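Local structure of uncharacterized protein lp_2664 (Lactobacillus plantarum WCFS1, 2PJQ) at residues K76-L81 with A97-I102; Q84-N89 with D93-I98. The protein is of unknown function but belongs to the HD-domain family, and is therefore probably a metal-dependent phosphohydrolase. All blocks are in the same frame, centred on the assembly; numbering follows the deposited sequence.

Contact 1. Residues K76-L81 with A97-I102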
loop_
_atom_site.group_PDB
_atom_site.type_symbol
_atom_site.label_atom_id
_atom_site.label_comp_id
_atom_site.label_asym_id
_atom_site.label_seq_id
_atom_site.Cartn_x
_atom_site.Cartn_y
_atom_site.Cartn_z
ATOM N N LYS B 76 -9.568 22.902 13.897
ATOM C CA LYS B 76 -8.809 23.866 13.119
ATOM C C LYS B 76 -9.229 23.827 11.663
ATOM O O LYS B 76 -9.388 24.864 11.023
ATOM C CB LYS B 76 -7.321 23.528 13.219
ATOM C CG LYS B 76 -6.444 24.055 12.089
ATOM C CD LYS B 76 -5.831 25.409 12.396
ATOM C CE LYS B 76 -6.873 26.521 12.414
ATOM N NZ LYS B 76 -6.239 27.854 12.645
ATOM N N ALA B 77 -9.401 22.620 11.140
ATOM C CA ALA B 77 -9.775 22.449 9.747
ATOM C C ALA B 77 -11.166 22.985 9.492
ATOM O O ALA B 77 -11.367 23.760 8.569
ATOM C CB ALA B 77 -9.689 20.980 9.355
ATOM N N HIS B 78 -12.131 22.560 10.297
ATOM C CA HIS B 78 -13.493 23.049 10.144
ATOM C C HIS B 78 -13.444 24.573 10.185
ATOM O O HIS B 78 -13.898 25.245 9.266
ATOM C CB HIS B 78 -14.373 22.536 11.286
ATOM C CG HIS B 78 -15.082 21.257 10.974
ATOM N ND1 HIS B 78 -16.411 21.214 10.602
ATOM C CD2 HIS B 78 -14.641 19.977 10.942
ATOM C CE1 HIS B 78 -16.756 19.962 10.353
ATOM N NE2 HIS B 78 -15.700 19.191 10.550
ATOM N N GLN B 79 -12.865 25.117 11.247
ATOM C CA GLN B 79 -12.786 26.556 11.381
ATOM C C GLN B 79 -11.997 27.220 10.256
ATOM O O GLN B 79 -11.937 28.442 10.178
ATOM C CB GLN B 79 -12.242 26.921 12.768
ATOM C CG GLN B 79 -10.850 27.482 12.814
ATOM C CD GLN B 79 -10.294 27.437 14.221
ATOM O OE1 GLN B 79 -11.015 27.717 15.185
ATOM N NE2 GLN B 79 -9.013 27.086 14.353
ATOM N N ASP B 80 -11.399 26.428 9.372
ATOM C CA ASP B 80 -10.689 27.004 8.231
ATOM C C ASP B 80 -11.615 27.051 7.024
ATOM O O ASP B 80 -11.746 28.083 6.378
ATOM C CB ASP B 80 -9.429 26.210 7.876
ATOM C CG ASP B 80 -8.196 26.697 8.635
ATOM O OD1 ASP B 80 -8.103 27.917 8.913
ATOM O OD2 ASP B 80 -7.313 25.862 8.938
ATOM N N LEU B 81 -12.271 25.935 6.730
ATOM C CA LEU B 81 -13.182 25.872 5.593
ATOM C C LEU B 81 -14.255 26.968 5.634
ATOM O O LEU B 81 -14.679 27.469 4.588
ATOM C CB LEU B 81 -13.850 24.490 5.516
ATOM C CG LEU B 81 -14.969 24.337 4.469
ATOM C CD1 LEU B 81 -14.407 24.536 3.062
ATOM C CD2 LEU B 81 -15.610 22.974 4.590
ATOM N N ALA B 97 -25.963 23.115 3.972
ATOM C CA ALA B 97 -26.104 21.944 3.112
ATOM C C ALA B 97 -24.793 21.222 2.788
ATOM O O ALA B 97 -24.805 20.044 2.415
ATOM C CB ALA B 97 -26.829 22.321 1.812
ATOM N N ILE B 98 -23.675 21.929 2.936
ATOM C CA ILE B 98 -22.358 21.374 2.668
ATOM C C ILE B 98 -21.875 20.511 3.829
ATOM O O ILE B 98 -21.295 19.452 3.627
ATOM C CB ILE B 98 -21.355 22.509 2.409
ATOM C CG1 ILE B 98 -21.792 23.274 1.160
ATOM C CG2 ILE B 98 -19.931 21.957 2.261
ATOM C CD1 ILE B 98 -20.927 24.463 0.797
ATOM N N PHE B 99 -22.102 20.959 5.056
ATOM C CA PHE B 99 -21.670 20.162 6.192
ATOM C C PHE B 99 -22.627 19.022 6.390
ATOM O O PHE B 99 -22.237 17.946 6.855
ATOM C CB PHE B 99 -21.580 21.009 7.440
ATOM C CG PHE B 99 -20.383 21.919 7.452
ATOM C CD1 PHE B 99 -19.135 21.436 7.818
ATOM C CD2 PHE B 99 -20.501 23.258 7.086
ATOM C CE1 PHE B 99 -18.025 22.269 7.821
ATOM C CE2 PHE B 99 -19.399 24.096 7.086
ATOM C CZ PHE B 99 -18.154 23.599 7.457
ATOM N N ALA B 100 -23.873 19.261 5.992
ATOM C CA ALA B 100 -24.926 18.272 6.081
ATOM C C ALA B 100 -24.423 17.001 5.430
ATOM O O ALA B 100 -24.652 15.904 5.923
ATOM C CB ALA B 100 -26.143 18.762 5.355
ATOM N N ILE B 101 -23.725 17.162 4.313
ATOM C CA ILE B 101 -23.182 16.027 3.590
ATOM C C ILE B 101 -21.902 15.526 4.263
ATOM O O ILE B 101 -21.916 14.628 5.093
ATOM C CB ILE B 101 -22.863 16.415 2.128
ATOM C CG1 ILE B 101 -24.162 16.711 1.379
ATOM C CG2 ILE B 101 -22.083 15.289 1.444
ATOM C CD1 ILE B 101 -23.963 17.275 -0.006
ATOM N N ILE B 102 -20.795 16.128 3.880
ATOM C CA ILE B 102 -19.496 15.786 4.411
ATOM C C ILE B 102 -19.526 15.139 5.783
ATOM O O ILE B 102 -19.099 13.997 5.945
ATOM C CB ILE B 102 -18.643 17.031 4.484
ATOM C CG1 ILE B 102 -18.673 17.732 3.131
ATOM C CG2 ILE B 102 -17.239 16.672 4.870
ATOM C CD1 ILE B 102 -18.081 19.094 3.200
#
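His78 and Phe99 bring the two helical backbones nearest each other here, with His78 CA and Phe99 CA 9.5 Å apart, between segments that are antiparallel in sense but clearly inclined to one another. Phe99 does most of the bridging. Its CG lies anti to the carbonyl carbon (chi1 -75°), which sends the ring out from helix 92-102 toward helix 74-87, where its far rim is met by two residues one turn apart. The first is His78, whose CB leaves its helix obliquely to the gap but whose imidazole bends back toward Phe99. The two rings slide past one another rim to rim; their planes are only 21° apart, yet the centroids are separated by 5.4 Å and neither ring lies over the other, so this is not a stack. The closest pair is His78 ND1 and Phe99 CE1, 3.4 Å apart, while His78 CE1 lies 3.8 Å from Phe99 CD1. The second is Leu81, which comes from the direction opposite to Phe99. With CG anti to the backbone N (chi1 173°), it holds CD2 3.9 Å from Phe99 CZ, and the same methyl is 4.1 Å from Phe99 CE1. Together the segments bury 172 Å². Leu81 also packs on Leu62 of helix 53-62 and Tyr18 of helix 9-22, while His78 also touches Ile66 and Asp103 in neighbouring loops. Close by, Ile102 rests on His63, which is part of a histidine-aspartate cluster resembling the HD motif, with no metal bound in this structure. No hydrogen bond crosses between the segments, so shape and dispersion, not directional bonds, fix the Phe99 ring between an imidazole and a leucine methyl.

Contact 2. Residues Q84-N89 with D93-I98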
loop_
_atom_site.group_PDB
_atom_site.type_symbol
_atom_site.label_atom_id
_atom_site.label_comp_id
_atom_site.label_asym_id
_atom_site.label_seq_id
_atom_site.Cartn_x
_atom_site.Cartn_y
_atom_site.Cartn_z
ATOM N N GLN B 84 -13.037 30.150 4.450
ATOM C CA GLN B 84 -13.029 30.114 2.988
ATOM C C GLN B 84 -14.435 30.297 2.392
ATOM O O GLN B 84 -14.659 31.141 1.523
ATOM C CB GLN B 84 -12.433 28.795 2.484
ATOM C CG GLN B 84 -12.438 28.673 0.957
ATOM C CD GLN B 84 -11.801 29.888 0.280
ATOM O OE1 GLN B 84 -10.852 30.466 0.812
ATOM N NE2 GLN B 84 -12.314 30.270 -0.896
ATOM N N LEU B 85 -15.379 29.489 2.843
ATOM C CA LEU B 85 -16.725 29.618 2.333
ATOM C C LEU B 85 -17.220 31.025 2.606
ATOM O O LEU B 85 -17.903 31.614 1.762
ATOM C CB LEU B 85 -17.639 28.603 2.993
ATOM C CG LEU B 85 -17.447 27.160 2.533
ATOM C CD1 LEU B 85 -17.963 26.238 3.638
ATOM C CD2 LEU B 85 -18.169 26.922 1.197
ATOM N N ASN B 86 -16.887 31.580 3.772
ATOM C CA ASN B 86 -17.322 32.949 4.049
ATOM C C ASN B 86 -16.660 33.911 3.076
ATOM O O ASN B 86 -17.334 34.732 2.468
ATOM C CB ASN B 86 -17.016 33.374 5.482
ATOM C CG ASN B 86 -18.179 33.126 6.414
ATOM O OD1 ASN B 86 -19.314 33.476 6.107
ATOM N ND2 ASN B 86 -17.905 32.525 7.561
ATOM N N ALA B 87 -15.347 33.792 2.907
ATOM C CA ALA B 87 -14.641 34.663 1.981
ATOM C C ALA B 87 -15.214 34.557 0.565
ATOM O O ALA B 87 -14.932 35.414 -0.267
ATOM C CB ALA B 87 -13.185 34.318 1.969
ATOM N N GLN B 88 -16.015 33.519 0.294
ATOM C CA GLN B 88 -16.616 33.324 -1.031
ATOM C C GLN B 88 -18.119 33.638 -1.072
ATOM O O GLN B 88 -18.816 33.281 -2.030
ATOM C CB GLN B 88 -16.397 31.882 -1.525
ATOM C CG GLN B 88 -14.951 31.495 -1.784
ATOM C CD GLN B 88 -14.245 32.452 -2.740
ATOM O OE1 GLN B 88 -14.887 33.209 -3.468
ATOM N NE2 GLN B 88 -12.914 32.404 -2.751
ATOM N N ASN B 89 -18.612 34.299 -0.030
ATOM C CA ASN B 89 -20.016 34.673 0.059
ATOM C C ASN B 89 -20.953 33.508 -0.194
ATOM O O ASN B 89 -22.033 33.691 -0.766
ATOM C CB ASN B 89 -20.353 35.790 -0.932
ATOM C CG ASN B 89 -19.351 36.942 -0.897
ATOM O OD1 ASN B 89 -19.009 37.468 0.170
ATOM N ND2 ASN B 89 -18.886 37.353 -2.084
ATOM N N ASP B 93 -27.589 29.008 4.230
ATOM C CA ASP B 93 -28.263 27.763 3.897
ATOM C C ASP B 93 -27.360 26.858 3.067
ATOM O O ASP B 93 -27.302 25.653 3.304
ATOM C CB ASP B 93 -29.585 28.039 3.164
ATOM C CG ASP B 93 -30.653 28.662 4.071
ATOM O OD1 ASP B 93 -30.619 28.451 5.306
ATOM O OD2 ASP B 93 -31.551 29.354 3.537
ATOM N N ASP B 94 -26.640 27.435 2.109
ATOM C CA ASP B 94 -25.735 26.638 1.289
ATOM C C ASP B 94 -24.603 26.058 2.113
ATOM O O ASP B 94 -24.212 24.923 1.898
ATOM C CB ASP B 94 -25.167 27.456 0.130
ATOM C CG ASP B 94 -26.163 27.630 -0.990
ATOM O OD1 ASP B 94 -26.875 26.647 -1.303
ATOM O OD2 ASP B 94 -26.228 28.737 -1.565
ATOM N N GLN B 95 -24.070 26.842 3.049
ATOM C CA GLN B 95 -23.005 26.365 3.935
ATOM C C GLN B 95 -23.540 25.215 4.788
ATOM O O GLN B 95 -22.847 24.228 5.021
ATOM C CB GLN B 95 -22.514 27.486 4.840
ATOM C CG GLN B 95 -21.206 28.081 4.391
ATOM C CD GLN B 95 -20.733 29.201 5.293
ATOM O OE1 GLN B 95 -21.396 30.229 5.431
ATOM N NE2 GLN B 95 -19.580 29.011 5.911
ATOM N N THR B 96 -24.782 25.342 5.244
ATOM C CA THR B 96 -25.407 24.296 6.035
ATOM C C THR B 96 -25.479 23.008 5.206
ATOM O O THR B 96 -25.077 21.942 5.673
ATOM C CB THR B 96 -26.840 24.735 6.524
ATOM O OG1 THR B 96 -26.718 25.562 7.680
ATOM C CG2 THR B 96 -27.671 23.560 6.924
ATOM N N ALA B 97 -25.963 23.115 3.972
ATOM C CA ALA B 97 -26.104 21.944 3.112
ATOM C C ALA B 97 -24.793 21.222 2.788
ATOM O O ALA B 97 -24.805 20.044 2.415
ATOM C CB ALA B 97 -26.829 22.321 1.812
ATOM N N ILE B 98 -23.675 21.929 2.936
ATOM C CA ILE B 98 -22.358 21.374 2.668
ATOM C C ILE B 98 -21.875 20.511 3.829
ATOM O O ILE B 98 -21.295 19.452 3.627
ATOM C CB ILE B 98 -21.355 22.509 2.409
ATOM C CG1 ILE B 98 -21.792 23.274 1.160
ATOM C CG2 ILE B 98 -19.931 21.957 2.261
ATOM C CD1 ILE B 98 -20.927 24.463 0.797
HETATM O O HOH W 1 -20.186 30.824 8.133
#
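Leu85 and Gln95 face each other where the two helices come closer, their CA atoms 7.3 Å apart, and the leucine can be traced outward from its root. Leu85 CB sits beside the end of the glutamine, 3.5 Å from Gln95 NE2, because the two side chains pass alongside each other in opposite directions and the base of one meets the tip of the other. At CG, anti to the carbonyl carbon (chi1 -73°), the leucine forks. Leu85 CD1 lies against the aliphatic part of the glutamine, 3.8 Å from Gln95 CG, whereas Leu85 CD2 turns to the neighbouring turn of helix 92-102 and meets Ile98 CD1 tip to tip at 3.7 Å. Leu85 and Gln95 both also touch Val90 in the connecting loop, and Ile98 extends the apolar patch to Ile7 near the N terminus.

The polar ends gather on the more open side. The chain of Gln95 is extended beyond CG (chi2 180°), which carries its amide across to Asn86, where the two amide planes are turned 83° apart. They are not directly bonded; a water accepts weak hydrogen bonds from both, 2.9 Å from Asn86 ND2 and 2.9 Å from Gln95 NE2, and so bridges the helices at the rim of the apolar contact. Asn89, with positive phi, is the C-prime residue of a Schellman motif, in which Val90 N bonds to Leu85 O and Asn89 N to Asn86 O. The chain then turns into helix 92-102, near whose start Asp94 OD2 is hydrogen-bonded to Thr91 OG1. Such a Schellman-terminated helix, a short linker and an antiparallel return helix packed through leucine and isoleucine make a helical hairpin, here part of the all-helical HD domain.

Overall arrangement
From the N terminus, the chain passes through helices 9-22, 32-49 and 53-62 before entering helix 74-87, where both contacts begin. Contact 2 closes the tight loop between this helix and helix 92-102, with just three residues between its segments. Contact 1 joins the same two helices farther from the turn and closes a wider loop of fifteen residues, so the pairings nest in hairpin fashion rather than cross, overlapping only at Ala97 and Ile98. The centres of contacts 1 and 2 are about 9 Å apart. Both lie against helix 9-22, contact 2 also reaching the residues before it through Asp94 and Ile98, and contact 1 reaching helix 53-62 and the histidine-aspartate cluster.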